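Local atomic coordinates of sperm autoantigenic protein 17 (Danio rerio, PDB entry 7MY4), a protein that probably dimerizes and docks A-kinase anchoring proteins through a small helical domain of the RIIa type. Residues A60-G63 with A64-D68. Sequence-based numbering, arbitrary orientation. Where two conformers were deposited one is given.
Sequences AEWG and AKLED
Glu61 and Ala64 are the first and last residues of a type I beta turn, closed by a hydrogen bond of 3.0 Å from Ala64 N to Glu61 O. The N-H of Ala64 points fairly well at the oxygen, at 153°, but the nitrogen lies above the carbonyl plane, 60° out of it. Trp62 and Gly63 fill the two corners of the turn.

The side chains of the two end residues touch each other. The Ala64 methyl, CB, packs 3.6 Å from Glu61 CB. Ala64 CB is also 3.4 Å from Glu61 O. The extended Glu61 chain runs out past the methyl, with OE1 3.7 Å from Ala64 CB.

The turn belongs to the non-helical tail that follows helix 37-55, the second helix of the RIIa-type domain. It lies far from the middle of the chain, about 19 Å from centre to centre, and the contact is on the surface. Just after it, the chain bends again in an inverse gamma turn centred on Leu66. Glu67 N gives a weak hydrogen bond to Lys65 O across that bend.

A water joins the two bends. It donates to Lys65 O at 2.8 Å and, weakly, to Glu61 O. Leu66 CD2 approaches the six-membered ring of Trp62 at an oblique angle, nearest to CZ3 at 4.0 Å. With CG beside the backbone N and anti to the carbonyl carbon (chi1 -61°), the end of Leu66 comes nearer to the indole than its CB does. This apolar contact is slight, and both residues also touch crystal neighbours.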
ATOM      1  N   ALA A  60      -0.021   7.799  10.815  1.00 11.29           N
ATOM      2  CA  ALA A  60       0.646   8.753  11.683  1.00 14.41           C
ATOM      3  C   ALA A  60       1.504   7.996  12.676  1.00 15.63           C
ATOM      4  O   ALA A  60       1.041   7.057  13.317  1.00 18.70           O
ATOM      5  CB  ALA A  60      -0.376   9.609  12.428  1.00 17.99           C
ATOM      6  N   GLU A  61       2.738   8.409  12.821  1.00 19.44           N
ATOM      7  CA  GLU A  61       3.643   7.790  13.778  1.00 24.79           C
ATOM      8  C   GLU A  61       3.864   8.852  14.852  1.00 16.60           C
ATOM      9  O   GLU A  61       4.690   9.747  14.681  1.00 23.76           O
ATOM     10  CB  GLU A  61       4.920   7.380  13.087  1.00 28.88           C
ATOM     11  CG  GLU A  61       4.708   6.270  12.045  1.00 32.24           C
ATOM     12  CD  GLU A  61       6.006   5.854  11.361  1.00 69.22           C
ATOM     13  OE1 GLU A  61       7.051   6.494  11.621  1.00 69.88           O
ATOM     14  OE2 GLU A  61       5.971   4.906  10.544  1.00 72.29           O
ATOM     15  N   TRP A  62       3.079   8.786  15.927  1.00 18.97           N
ATOM     16  CA  TRP A  62       3.078   9.891  16.884  1.00 13.17           C
ATOM     17  C   TRP A  62       4.318   9.899  17.770  1.00 15.96           C
ATOM     18  O   TRP A  62       4.613  10.934  18.380  1.00 11.91           O
ATOM     19  CB  TRP A  62       1.812   9.879  17.751  1.00 10.95           C
ATOM     20  CG  TRP A  62       0.604  10.402  16.971  1.00 13.79           C
ATOM     21  CD1 TRP A  62      -0.463   9.677  16.528  1.00 14.57           C
ATOM     22  CD2 TRP A  62       0.376  11.747  16.549  1.00 10.76           C
ATOM     23  NE1 TRP A  62      -1.343  10.489  15.840  1.00 10.68           N
ATOM     24  CE2 TRP A  62      -0.843  11.761  15.824  1.00  9.24           C
ATOM     25  CE3 TRP A  62       1.090  12.940  16.684  1.00 11.33           C
ATOM     26  CZ2 TRP A  62      -1.369  12.927  15.276  1.00  8.83           C
ATOM     27  CZ3 TRP A  62       0.559  14.099  16.151  1.00 14.50           C
ATOM     28  CH2 TRP A  62      -0.663  14.077  15.446  1.00 10.46           C
ATOM     29  N   GLY A  63       5.075   8.813  17.805  1.00 23.91           N
ATOM     30  CA  GLY A  63       6.370   8.864  18.465  1.00 22.17           C
ATOM     31  C   GLY A  63       7.494   9.336  17.588  1.00 20.39           C
ATOM     32  O   GLY A  63       8.597   9.580  18.093  1.00 25.64           O
ATOM     33  N   ALA A  64       7.237   9.497  16.293  1.00 13.63           N
ATOM     34  CA  ALA A  64       8.254   9.833  15.313  1.00 18.06           C
ATOM     35  C   ALA A  64       8.344  11.354  15.158  1.00 16.93           C
ATOM     36  O   ALA A  64       7.470  12.099  15.604  1.00 29.19           O
ATOM     37  CB  ALA A  64       7.946   9.192  13.960  1.00 24.53           C
ATOM     38  N   LYS A  65       9.423  11.812  14.532  1.00 14.73           N
ATOM     39  CA  LYS A  65       9.588  13.254  14.388  1.00 12.03           C
ATOM     40  C   LYS A  65       8.383  13.834  13.655  1.00 14.24           C
ATOM     41  O   LYS A  65       7.916  13.260  12.661  1.00 12.18           O
ATOM     42  CB  LYS A  65      10.858  13.610  13.644  1.00 15.16           C
ATOM     43  CG  LYS A  65      12.113  13.330  14.433  1.00 19.70           C
ATOM     44  CD  LYS A  65      13.313  13.909  13.692  1.00 36.32           C
ATOM     45  CE  LYS A  65      14.576  13.776  14.522  1.00 55.59           C
ATOM     46  NZ  LYS A  65      15.682  14.589  13.946  1.00 82.49           N
ATOM     47  N   LEU A  66       7.867  14.952  14.176  1.00 11.96           N
ATOM     48  CA  LEU A  66       6.836  15.743  13.497  1.00 11.72           C
ATOM     49  C   LEU A  66       7.535  16.555  12.407  1.00  7.67           C
ATOM     50  O   LEU A  66       7.771  17.760  12.533  1.00 11.55           O
ATOM     51  CB  LEU A  66       6.106  16.630  14.485  1.00 10.93           C
ATOM     52  CG  LEU A  66       5.349  15.929  15.633  1.00  8.50           C
ATOM     53  CD1 LEU A  66       4.660  16.949  16.483  1.00  8.99           C
ATOM     54  CD2 LEU A  66       4.361  14.934  15.060  1.00 19.27           C
ATOM     55  N   GLU A  67       7.850  15.872  11.308  0.54 10.69           N
ATOM     56  CA  GLU A  67       8.725  16.433  10.289  0.54 15.36           C
ATOM     57  C   GLU A  67       8.019  17.348   9.302  0.54 13.39           C
ATOM     58  O   GLU A  67       8.704  18.031   8.534  0.54 12.67           O
ATOM     59  CB  GLU A  67       9.407  15.311   9.496  0.54 18.13           C
ATOM     60  CG  GLU A  67       8.487  14.528   8.588  0.54 16.54           C
ATOM     61  CD  GLU A  67       9.192  13.366   7.866  0.54 25.04           C
ATOM     62  OE1 GLU A  67       9.820  12.527   8.554  0.54 17.63           O
ATOM     63  OE2 GLU A  67       9.104  13.288   6.617  0.54 24.36           O
ATOM     64  N   ASP A  68       6.690  17.349   9.258  1.00 10.64           N
ATOM     65  CA  ASP A  68       5.988  18.234   8.338  1.00  7.88           C
ATOM     66  C   ASP A  68       5.705  19.560   9.046  1.00 10.36           C
ATOM     67  O   ASP A  68       5.818  19.695  10.282  1.00  8.17           O
ATOM     68  CB  ASP A  68       4.700  17.588   7.820  1.00  7.55           C
ATOM     69  CG  ASP A  68       4.948  16.541   6.745  1.00 10.33           C
ATOM     70  OD1 ASP A  68       6.125  16.303   6.365  1.00 10.83           O
ATOM     71  OD2 ASP A  68       3.940  15.965   6.235  1.00  9.43           O
TER
HETATM   72  O   HOH W   1       5.540  11.810  12.135  0.98 11.54           O